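Local structure of uncharacterized protein DUF1185 (Bordetella bronchiseptica RB50, 3BYQ) at residues E78-V86 against W98-R107; Y136-N147 against A172-K183. The protein is of unknown function but adopts a variant of the Bacillus chorismate mutase fold and may play a part in amino-acid metabolism. All coordinates share one frame; numbering follows the deposited sequence.

Contact 1 of 2, residues E78-V86 against W98-R107. With EDO (1,2-ethanediol), chain C.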
loop_
_atom_site.group_PDB
_atom_site.type_symbol
_atom_site.label_atom_id
_atom_site.label_comp_id
_atom_site.label_asym_id
_atom_site.label_seq_id
_atom_site.Cartn_x
_atom_site.Cartn_y
_atom_site.Cartn_z
ATOM N N GLU B 78 11.059 28.829 6.671
ATOM C CA GLU B 78 10.125 29.545 5.828
ATOM C C GLU B 78 8.779 28.896 5.633
ATOM O O GLU B 78 7.879 29.575 5.267
ATOM C CB GLU B 78 10.732 29.878 4.470
ATOM C CG GLU B 78 11.996 30.718 4.557
ATOM C CD GLU B 78 12.492 31.214 3.199
ATOM O OE1 GLU B 78 11.754 31.197 2.187
ATOM O OE2 GLU B 78 13.651 31.632 3.162
ATOM N N VAL B 79 8.645 27.589 5.866
ATOM C CA VAL B 79 7.355 26.904 5.704
ATOM C C VAL B 79 7.095 25.968 6.888
ATOM O O VAL B 79 8.023 25.544 7.558
ATOM C CB VAL B 79 7.269 26.096 4.366
ATOM C CG1 VAL B 79 7.417 27.024 3.136
ATOM C CG2 VAL B 79 8.287 24.947 4.308
ATOM N N TYR B 80 5.823 25.688 7.142
ATOM C CA TYR B 80 5.476 24.725 8.198
ATOM C C TYR B 80 4.124 24.061 7.954
ATOM O O TYR B 80 3.387 24.422 7.037
ATOM C CB TYR B 80 5.584 25.341 9.640
ATOM C CG TYR B 80 4.809 26.621 9.972
ATOM C CD1 TYR B 80 3.718 27.081 9.218
ATOM C CD2 TYR B 80 5.132 27.329 11.115
ATOM C CE1 TYR B 80 3.022 28.286 9.591
ATOM C CE2 TYR B 80 4.418 28.467 11.512
ATOM C CZ TYR B 80 3.385 28.945 10.756
ATOM O OH TYR B 80 2.780 30.123 11.200
ATOM N N SER B 81 3.868 23.066 8.794
ATOM C CA SER B 81 2.651 22.311 8.824
ATOM C C SER B 81 2.595 21.487 10.086
ATOM O O SER B 81 3.546 21.387 10.858
ATOM C CB SER B 81 2.521 21.385 7.619
ATOM O OG SER B 81 1.187 20.872 7.507
ATOM N N LYS B 82 1.457 20.835 10.243
ATOM C CA LYS B 82 1.224 19.975 11.408
ATOM C C LYS B 82 0.318 18.865 10.977
ATOM O O LYS B 82 -0.495 19.038 10.074
ATOM C CB LYS B 82 0.599 20.763 12.558
ATOM C CG LYS B 82 -0.790 21.348 12.279
ATOM C CD LYS B 82 -1.171 22.513 13.207
ATOM C CE LYS B 82 -2.448 23.163 12.731
ATOM N NZ LYS B 82 -2.841 24.393 13.439
ATOM N N ALA B 83 0.429 17.723 11.631
ATOM C CA ALA B 83 -0.404 16.596 11.198
ATOM C C ALA B 83 -0.602 15.590 12.290
ATOM O O ALA B 83 0.132 15.547 13.277
ATOM C CB ALA B 83 0.223 15.931 9.969
ATOM N N ALA B 84 -1.653 14.805 12.138
ATOM C CA ALA B 84 -1.970 13.750 13.118
ATOM C C ALA B 84 -2.531 12.508 12.451
ATOM O O ALA B 84 -3.320 12.603 11.544
ATOM C CB ALA B 84 -2.967 14.233 14.162
ATOM N N ILE B 85 -2.104 11.358 12.935
ATOM C CA ILE B 85 -2.635 10.075 12.498
ATOM C C ILE B 85 -3.057 9.325 13.769
ATOM O O ILE B 85 -2.219 8.952 14.614
ATOM C CB ILE B 85 -1.660 9.195 11.672
ATOM C CG1 ILE B 85 -0.991 10.028 10.592
ATOM C CG2 ILE B 85 -2.436 7.943 11.061
ATOM C CD1 ILE B 85 0.055 9.331 9.780
ATOM N N VAL B 86 -4.352 9.052 13.849
ATOM C CA VAL B 86 -4.932 8.405 15.007
ATOM C C VAL B 86 -5.116 6.937 14.669
ATOM O O VAL B 86 -5.475 6.589 13.553
ATOM C CB VAL B 86 -6.293 9.035 15.427
ATOM C CG1 VAL B 86 -6.849 8.388 16.707
ATOM C CG2 VAL B 86 -6.150 10.575 15.595
ATOM N N TRP B 98 -4.596 18.506 17.997
ATOM C CA TRP B 98 -3.275 18.967 17.543
ATOM C C TRP B 98 -3.309 20.315 16.805
ATOM O O TRP B 98 -2.302 20.967 16.679
ATOM C CB TRP B 98 -2.651 17.892 16.679
ATOM C CG TRP B 98 -1.134 17.991 16.484
ATOM C CD1 TRP B 98 -0.467 18.097 15.292
ATOM C CD2 TRP B 98 -0.141 17.976 17.501
ATOM N NE1 TRP B 98 0.900 18.137 15.520
ATOM C CE2 TRP B 98 1.123 18.076 16.864
ATOM C CE3 TRP B 98 -0.183 17.867 18.890
ATOM C CZ2 TRP B 98 2.307 18.041 17.566
ATOM C CZ3 TRP B 98 0.970 17.855 19.572
ATOM C CH2 TRP B 98 2.217 17.966 18.918
ATOM N N HIS B 99 -4.473 20.716 16.304
ATOM C CA HIS B 99 -4.575 22.020 15.653
ATOM C C HIS B 99 -4.086 23.107 16.608
ATOM O O HIS B 99 -3.222 23.904 16.251
ATOM C CB HIS B 99 -5.986 22.282 15.162
ATOM C CG HIS B 99 -6.362 21.469 13.962
ATOM N ND1 HIS B 99 -5.927 21.781 12.689
ATOM C CD2 HIS B 99 -7.173 20.386 13.832
ATOM C CE1 HIS B 99 -6.411 20.895 11.835
ATOM N NE2 HIS B 99 -7.181 20.049 12.494
ATOM N N GLU B 100 -4.617 23.095 17.832
ATOM C CA GLU B 100 -4.200 24.056 18.833
ATOM C C GLU B 100 -2.871 23.647 19.452
ATOM O O GLU B 100 -1.937 24.435 19.482
ATOM C CB GLU B 100 -5.229 24.244 19.924
ATOM C CG GLU B 100 -4.778 25.253 20.963
ATOM C CD GLU B 100 -5.688 25.311 22.127
ATOM O OE1 GLU B 100 -6.786 25.837 21.947
ATOM O OE2 GLU B 100 -5.304 24.829 23.207
ATOM N N ALA B 101 -2.758 22.390 19.871
ATOM C CA ALA B 101 -1.568 21.945 20.611
ATOM C C ALA B 101 -0.296 22.036 19.795
ATOM O O ALA B 101 0.712 22.531 20.289
ATOM C CB ALA B 101 -1.743 20.528 21.193
ATOM N N GLY B 102 -0.360 21.608 18.543
ATOM C CA GLY B 102 0.820 21.649 17.662
ATOM C C GLY B 102 1.035 23.015 17.057
ATOM O O GLY B 102 2.129 23.541 17.057
ATOM N N GLY B 103 -0.045 23.610 16.576
ATOM C CA GLY B 103 0.014 24.889 15.893
ATOM C C GLY B 103 0.481 26.007 16.779
ATOM O O GLY B 103 1.427 26.718 16.457
ATOM N N TRP B 104 -0.143 26.136 17.927
ATOM C CA TRP B 104 0.187 27.246 18.846
ATOM C C TRP B 104 1.566 27.091 19.427
ATOM O O TRP B 104 2.344 28.048 19.519
ATOM C CB TRP B 104 -0.876 27.395 19.923
ATOM C CG TRP B 104 -2.218 27.813 19.351
ATOM C CD1 TRP B 104 -2.650 27.710 18.040
ATOM C CD2 TRP B 104 -3.335 28.292 20.100
ATOM N NE1 TRP B 104 -3.956 28.150 17.944
ATOM C CE2 TRP B 104 -4.394 28.505 19.190
ATOM C CE3 TRP B 104 -3.539 28.564 21.454
ATOM C CZ2 TRP B 104 -5.644 28.959 19.594
ATOM C CZ3 TRP B 104 -4.767 29.026 21.849
ATOM C CH2 TRP B 104 -5.806 29.225 20.919
ATOM N N ALA B 105 1.906 25.871 19.798
ATOM C CA ALA B 105 3.251 25.606 20.317
ATOM C C ALA B 105 4.307 25.968 19.300
ATOM O O ALA B 105 5.309 26.614 19.613
ATOM C CB ALA B 105 3.401 24.129 20.763
HETATM N N MSE B 106 4.105 25.536 18.065
HETATM C CA MSE B 106 5.089 25.807 17.024
HETATM C C MSE B 106 5.195 27.297 16.742
HETATM O O MSE B 106 6.287 27.864 16.662
HETATM C CB MSE B 106 4.786 25.000 15.752
HETATM C CG MSE B 106 5.769 25.300 14.641
HETATM SE SE MSE B 106 5.846 23.985 13.309
HETATM C CE MSE B 106 4.040 24.033 12.844
ATOM N N ARG B 107 4.058 27.954 16.606
ATOM C CA ARG B 107 4.087 29.378 16.360
ATOM C C ARG B 107 4.795 30.118 17.484
ATOM O O ARG B 107 5.575 31.043 17.224
ATOM C CB ARG B 107 2.687 29.908 16.055
ATOM C CG ARG B 107 2.277 29.381 14.696
ATOM C CD ARG B 107 0.854 29.663 14.417
ATOM N NE ARG B 107 0.653 31.070 14.150
ATOM C CZ ARG B 107 -0.535 31.594 13.929
ATOM N NH1 ARG B 107 -1.612 30.828 13.976
ATOM N NH2 ARG B 107 -0.657 32.884 13.684
HETATM C C1 EDO C . -5.558 26.475 14.807
HETATM O O1 EDO C . -4.920 27.760 14.904
HETATM C C2 EDO C . -6.463 26.209 16.010
HETATM O O2 EDO C . -7.781 26.668 15.724
HETATM O O HOH W 1 -5.324 24.512 12.155
#
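The amine nitrogen of Lys82 is gripped by two acceptors at once. NZ donates to the backbone O of His99 over 2.9 Å and to a water 2.8 Å from that same NZ. The water also hydrogen-bonds His99 ND1, so the histidine meets the lysine twice, once directly through its carbonyl and once through the water at its ring; His99 NE2 is bonded to Lys121 NZ. Gly103 N makes only a weak helical bond to His99 O, which probably leaves that carbonyl more available to NZ; NZ approaches it tilted 20° from the carbonyl plane. Lys82 points at the helix with CG set between its backbone N and carbonyl carbon (chi1 63°), and from there the extended chain reaches across. Its CD passes 3.7 Å from Gly103 N, over backbone that bears no side chain at this point. Strand 79-86 and helix 98-107 run nearly antiparallel, at 152°, as the first two elements of a beta-alpha-beta unit whose second strand, 119-123, pairs parallel with the first. Trp98 starts the helix with its indole turned to the strand: CD1 comes within 3.3 Å of Ala83 O, Lys82 CB approaches the ring obliquely, and Gly102 CA covers the centre of one face, an approach that suits glycine. Indole NE1 itself donates to Ala165 O. Near the other end, selenomethionine Met106 makes an oblique Met-aromatic contact, SE 5.1 Å from the centroid of the Tyr80 ring; its unbranched chain bends to bring methyl CE against Tyr80 CB. Arg107 crosses the tyrosine roughly at right angles, its CG 3.6 Å from Tyr80 OH, while the hydroxyl is bonded to Ala115 O and Arg107 NE to Pro113 O. The His99 ring stacks on Phe146 of the second subunit.

Contact 2 of 2, residues Y136-N147 against A172-K183. With EDO (1,2-ethanediol), chain R; EDO (1,2-ethanediol), chain P; EDO (1,2-ethanediol), chain D.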
loop_
_atom_site.group_PDB
_atom_site.type_symbol
_atom_site.label_atom_id
_atom_site.label_comp_id
_atom_site.label_asym_id
_atom_site.label_seq_id
_atom_site.Cartn_x
_atom_site.Cartn_y
_atom_site.Cartn_z
ATOM N N TYR B 136 3.990 29.085 3.387
ATOM C CA TYR B 136 4.869 30.147 3.951
ATOM C C TYR B 136 4.372 30.641 5.288
ATOM O O TYR B 136 3.195 31.006 5.467
ATOM C CB TYR B 136 4.976 31.294 2.956
ATOM C CG TYR B 136 5.939 32.406 3.277
ATOM C CD1 TYR B 136 7.257 32.156 3.562
ATOM C CD2 TYR B 136 5.531 33.713 3.164
ATOM C CE1 TYR B 136 8.135 33.208 3.795
ATOM C CE2 TYR B 136 6.386 34.761 3.375
ATOM C CZ TYR B 136 7.696 34.507 3.684
ATOM O OH TYR B 136 8.585 35.534 3.926
ATOM N N ILE B 137 5.323 30.776 6.210
ATOM C CA ILE B 137 4.975 31.087 7.614
ATOM C C ILE B 137 4.480 32.513 7.831
ATOM O O ILE B 137 3.834 32.783 8.843
ATOM C CB ILE B 137 6.131 30.773 8.597
ATOM C CG1 ILE B 137 7.317 31.700 8.471
ATOM C CG2 ILE B 137 6.547 29.241 8.495
ATOM C CD1 ILE B 137 8.317 31.464 9.618
ATOM N N HIS B 138 4.766 33.408 6.897
ATOM C CA HIS B 138 4.432 34.811 7.082
ATOM C C HIS B 138 3.246 35.310 6.280
ATOM O O HIS B 138 2.727 36.399 6.536
ATOM C CB HIS B 138 5.628 35.687 6.735
ATOM C CG HIS B 138 6.820 35.419 7.584
ATOM N ND1 HIS B 138 6.809 35.580 8.953
ATOM C CD2 HIS B 138 8.059 34.980 7.259
ATOM C CE1 HIS B 138 7.999 35.269 9.437
ATOM N NE2 HIS B 138 8.782 34.907 8.430
ATOM N N ALA B 139 2.833 34.513 5.311
ATOM C CA ALA B 139 1.774 34.897 4.391
ATOM C C ALA B 139 1.396 33.650 3.601
ATOM O O ALA B 139 2.124 33.205 2.727
ATOM C CB ALA B 139 2.223 35.991 3.428
ATOM N N SER B 140 0.249 33.100 3.943
ATOM C CA SER B 140 -0.169 31.816 3.405
ATOM C C SER B 140 -0.266 31.792 1.883
ATOM O O SER B 140 -0.143 30.740 1.282
ATOM C CB SER B 140 -1.536 31.410 4.008
ATOM O OG SER B 140 -2.501 32.338 3.678
ATOM N N TYR B 141 -0.521 32.945 1.269
ATOM C CA TYR B 141 -0.715 32.993 -0.196
ATOM C C TYR B 141 0.537 33.028 -1.042
ATOM O O TYR B 141 0.435 33.021 -2.255
ATOM C CB TYR B 141 -1.591 34.181 -0.597
ATOM C CG TYR B 141 -3.106 33.995 -0.403
ATOM C CD1 TYR B 141 -3.731 34.323 0.785
ATOM C CD2 TYR B 141 -3.882 33.489 -1.429
ATOM C CE1 TYR B 141 -5.090 34.120 0.959
ATOM C CE2 TYR B 141 -5.235 33.306 -1.283
ATOM C CZ TYR B 141 -5.841 33.627 -0.093
ATOM O OH TYR B 141 -7.191 33.432 0.014
ATOM N N VAL B 142 1.719 33.044 -0.445
ATOM C CA VAL B 142 2.980 33.099 -1.270
ATOM C C VAL B 142 3.080 31.822 -2.073
ATOM O O VAL B 142 3.366 30.741 -1.543
ATOM C CB VAL B 142 4.220 33.397 -0.425
ATOM C CG1 VAL B 142 5.506 33.190 -1.218
ATOM C CG2 VAL B 142 4.110 34.826 0.154
ATOM N N ARG B 143 2.898 31.972 -3.384
ATOM C CA ARG B 143 2.685 30.806 -4.254
ATOM C C ARG B 143 3.855 29.863 -4.410
ATOM O O ARG B 143 3.695 28.640 -4.562
ATOM C CB ARG B 143 2.161 31.264 -5.619
ATOM C CG ARG B 143 1.653 30.126 -6.478
ATOM C CD ARG B 143 1.110 30.670 -7.750
ATOM N NE ARG B 143 -0.148 31.374 -7.530
ATOM C CZ ARG B 143 -0.789 32.071 -8.452
ATOM N NH1 ARG B 143 -0.244 32.237 -9.629
ATOM N NH2 ARG B 143 -1.952 32.641 -8.181
ATOM N N SER B 144 5.046 30.431 -4.382
ATOM C CA SER B 144 6.265 29.686 -4.558
ATOM C C SER B 144 6.533 28.617 -3.485
ATOM O O SER B 144 7.287 27.667 -3.705
ATOM C CB SER B 144 7.450 30.635 -4.527
ATOM O OG SER B 144 7.443 31.450 -3.355
ATOM N N HIS B 145 5.894 28.805 -2.335
ATOM C CA HIS B 145 6.182 27.996 -1.141
ATOM C C HIS B 145 5.268 26.810 -0.869
ATOM O O HIS B 145 5.598 26.006 -0.034
ATOM C CB HIS B 145 6.286 28.889 0.086
ATOM C CG HIS B 145 7.573 29.656 0.144
ATOM N ND1 HIS B 145 8.000 30.476 -0.886
ATOM C CD2 HIS B 145 8.476 29.799 1.141
ATOM C CE1 HIS B 145 9.144 31.039 -0.540
ATOM N NE2 HIS B 145 9.473 30.619 0.672
ATOM N N PHE B 146 4.107 26.738 -1.508
ATOM C CA PHE B 146 3.221 25.556 -1.337
ATOM C C PHE B 146 4.003 24.325 -1.668
ATOM O O PHE B 146 4.663 24.255 -2.715
ATOM C CB PHE B 146 1.979 25.610 -2.227
ATOM C CG PHE B 146 1.134 26.807 -1.982
ATOM C CD1 PHE B 146 0.569 27.023 -0.740
ATOM C CD2 PHE B 146 0.809 27.662 -3.006
ATOM C CE1 PHE B 146 -0.230 28.122 -0.510
ATOM C CE2 PHE B 146 -0.035 28.763 -2.784
ATOM C CZ PHE B 146 -0.533 28.978 -1.536
ATOM N N ASN B 147 3.952 23.344 -0.782
ATOM C CA ASN B 147 4.726 22.134 -0.958
ATOM C C ASN B 147 4.196 21.017 -0.073
ATOM O O ASN B 147 3.197 21.199 0.625
ATOM C CB ASN B 147 6.201 22.397 -0.598
ATOM C CG ASN B 147 7.167 21.621 -1.455
ATOM O OD1 ASN B 147 6.868 20.534 -1.971
ATOM N ND2 ASN B 147 8.344 22.209 -1.657
ATOM N N ALA B 172 11.210 27.752 -0.855
ATOM C CA ALA B 172 10.261 27.520 -1.955
ATOM C C ALA B 172 10.482 26.185 -2.648
ATOM O O ALA B 172 11.535 25.543 -2.491
ATOM C CB ALA B 172 10.373 28.648 -2.970
ATOM N N ARG B 173 9.498 25.776 -3.430
ATOM C CA ARG B 173 9.691 24.607 -4.312
ATOM C C ARG B 173 10.954 24.841 -5.162
ATOM O O ARG B 173 11.235 25.974 -5.607
ATOM C CB ARG B 173 8.533 24.398 -5.262
ATOM C CG ARG B 173 7.199 24.076 -4.598
ATOM C CD ARG B 173 6.086 23.736 -5.612
ATOM N NE ARG B 173 5.808 24.858 -6.497
ATOM C CZ ARG B 173 5.109 25.922 -6.135
ATOM N NH1 ARG B 173 4.613 26.030 -4.916
ATOM N NH2 ARG B 173 4.928 26.896 -7.013
ATOM N N VAL B 174 11.662 23.768 -5.457
ATOM C CA VAL B 174 12.963 23.897 -6.166
ATOM C C VAL B 174 12.895 24.489 -7.553
ATOM O O VAL B 174 13.868 25.097 -7.984
ATOM C CB VAL B 174 13.775 22.556 -6.202
ATOM C CG1 VAL B 174 14.167 22.169 -4.765
ATOM C CG2 VAL B 174 12.927 21.478 -6.904
ATOM N N HIS B 175 11.742 24.355 -8.212
ATOM C CA HIS B 175 11.514 24.935 -9.555
ATOM C C HIS B 175 10.274 25.797 -9.608
ATOM O O HIS B 175 9.603 25.866 -10.615
ATOM C CB HIS B 175 11.454 23.868 -10.657
ATOM C CG HIS B 175 12.649 22.990 -10.675
ATOM N ND1 HIS B 175 13.940 23.475 -10.593
ATOM C CD2 HIS B 175 12.749 21.647 -10.767
ATOM C CE1 HIS B 175 14.780 22.452 -10.608
ATOM N NE2 HIS B 175 14.084 21.337 -10.724
ATOM N N ALA B 176 9.992 26.470 -8.511
ATOM C CA ALA B 176 8.847 27.387 -8.463
ATOM C C ALA B 176 8.935 28.398 -9.601
ATOM O O ALA B 176 9.957 29.110 -9.777
ATOM C CB ALA B 176 8.742 28.077 -7.119
ATOM N N ARG B 177 7.842 28.473 -10.350
ATOM C CA ARG B 177 7.733 29.361 -11.522
ATOM C C ARG B 177 6.330 29.726 -11.990
ATOM O O ARG B 177 6.108 29.925 -13.174
ATOM C CB ARG B 177 8.523 28.736 -12.662
ATOM C CG ARG B 177 8.021 27.394 -13.157
ATOM C CD ARG B 177 9.118 26.754 -13.986
ATOM N NE ARG B 177 8.714 25.547 -14.726
ATOM C CZ ARG B 177 8.774 24.304 -14.248
ATOM N NH1 ARG B 177 9.099 24.058 -12.990
ATOM N NH2 ARG B 177 8.458 23.290 -15.034
ATOM N N LEU B 178 5.420 29.877 -11.033
ATOM C CA LEU B 178 4.021 30.163 -11.333
ATOM C C LEU B 178 3.540 31.527 -10.906
ATOM O O LEU B 178 2.330 31.780 -10.847
ATOM C CB LEU B 178 3.113 29.094 -10.744
ATOM C CG LEU B 178 3.319 27.699 -11.341
ATOM C CD1 LEU B 178 2.505 26.685 -10.546
ATOM C CD2 LEU B 178 3.038 27.622 -12.832
ATOM N N GLY B 179 4.481 32.401 -10.610
ATOM C CA GLY B 179 4.145 33.766 -10.233
ATOM C C GLY B 179 3.414 33.781 -8.917
ATOM O O GLY B 179 3.766 33.047 -8.006
ATOM N N GLY B 180 2.394 34.626 -8.852
ATOM C CA GLY B 180 1.598 34.823 -7.655
ATOM C C GLY B 180 2.308 35.693 -6.628
ATOM O O GLY B 180 3.334 36.307 -6.908
ATOM N N LEU B 181 1.761 35.720 -5.416
ATOM C CA LEU B 181 2.323 36.569 -4.349
ATOM C C LEU B 181 3.698 36.087 -4.005
ATOM O O LEU B 181 3.900 34.899 -3.859
ATOM C CB LEU B 181 1.433 36.539 -3.106
ATOM C CG LEU B 181 1.790 37.535 -1.994
ATOM C CD1 LEU B 181 1.428 38.960 -2.401
ATOM C CD2 LEU B 181 1.131 37.127 -0.671
ATOM N N THR B 182 4.627 37.021 -3.895
ATOM C CA THR B 182 6.004 36.728 -3.551
ATOM C C THR B 182 6.276 37.220 -2.160
ATOM O O THR B 182 5.527 37.986 -1.606
ATOM C CB THR B 182 6.996 37.454 -4.475
ATOM O OG1 THR B 182 6.864 38.876 -4.302
ATOM C CG2 THR B 182 6.748 37.073 -5.947
ATOM N N LYS B 183 7.376 36.758 -1.601
ATOM C CA LYS B 183 7.810 37.172 -0.250
ATOM C C LYS B 183 7.954 38.674 -0.193
ATOM O O LYS B 183 7.558 39.320 0.776
ATOM C CB LYS B 183 9.118 36.514 0.164
ATOM C CG LYS B 183 8.997 35.035 0.339
ATOM C CD LYS B 183 10.270 34.415 0.910
ATOM C CE LYS B 183 11.496 34.620 0.064
ATOM N NZ LYS B 183 12.601 33.908 0.738
HETATM C C1 EDO R . 12.952 28.077 -11.993
HETATM O O1 EDO R . 12.386 28.388 -10.706
HETATM C C2 EDO R . 13.583 26.678 -12.044
HETATM O O2 EDO R . 14.525 26.389 -10.989
HETATM C C1 EDO P . 14.684 25.900 -2.757
HETATM O O1 EDO P . 14.009 26.236 -1.544
HETATM C C2 EDO P . 14.430 26.924 -3.825
HETATM O O2 EDO P . 14.870 28.215 -3.382
HETATM C C1 EDO D . 5.652 34.898 -13.702
HETATM O O1 EDO D . 4.389 35.576 -13.768
HETATM C C2 EDO D . 5.490 33.468 -14.200
HETATM O O2 EDO D . 6.773 32.841 -14.321
HETATM O O HOH W 2 7.361 37.985 3.200
HETATM O O HOH W 3 -0.471 33.945 -4.614
HETATM O O HOH W 4 5.293 33.257 -5.495
HETATM O O HOH W 5 8.307 34.226 -3.251
HETATM O O HOH W 6 10.456 21.244 -4.128
#
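Two irregular loops run past each other in opposite directions, Val142 facing Leu181 and His145 facing Ala172, where the CA atoms come within 4.2 Å. A type I turn from Ala139 to Val142 leads into the approach, and Arg143 N then donates to Leu181 O over 3.1 Å. Further along, Arg173 N gives Ser144 O a 2.9 Å bond almost along the C=O axis. The side chain of Arg173 tightens the same bend: bent at chi3 (-62°), it brings NH1 to Arg143 O at 2.8 Å and to Phe146 O, also 2.8 Å from NH1. Both carbonyls lie near the guanidinium plane, that of Phe146 offering a lone pair, while Ser144 O sits over one face. Arginine suits the place because NH1 can serve both carbonyls while NE reaches Glu93 of the second subunit. Arg143 reaches back the other way, its NH1 bonded to one carbonyl, Leu178 O, at 2.9 Å, and Gly180 CA lies 3.6 Å above the plane of that Arg143 guanidinium, over its centre. Glycine suits this spot, both for its positive phi and for its closeness to the flat group. Apolar contacts accompany the polar ones. Leu181 CD2 packs against Val142 CG2 and Tyr141 CB, and the methylenes of Lys183 cross Tyr136 at about a right angle, CG 3.6 Å from Tyr136 CZ. Beyond them, Lys183 NZ forms a salt bridge with Glu78 OE1, which His145 NE2 also bonds. One water joins Ser144 N, Gly179 O and Leu181 O. Because each arginine bonds backbone carbonyl oxygen with one part of its guanidinium and a carboxylate of the second subunit with another (Glu100 for Arg143), the loop conformation and the subunit interface are probably coupled.

Overall arrangement
Following strands 7-17 and 29-39 and helix 51-72, the chain enters contact 1, which closes the connection of residues 87-97, with short helix 93-96, between strand 79-86 and helix 98-109. Strands 119-123 and 130-136 then both pair with strand 79-86, the first parallel and the second antiparallel, before the chain reaches contact 2. That contact closes a longer excursion through strands 147-151 and 161-169, bringing the loop after the latter back against the loop after strand 130-136. The two closures follow in series, neither nested nor crossed. They meet where strand 79-86 begins: Glu78 O probably bonds Ile137 N, and Tyr80 packs on Ile137. Both contacts touch the second subunit.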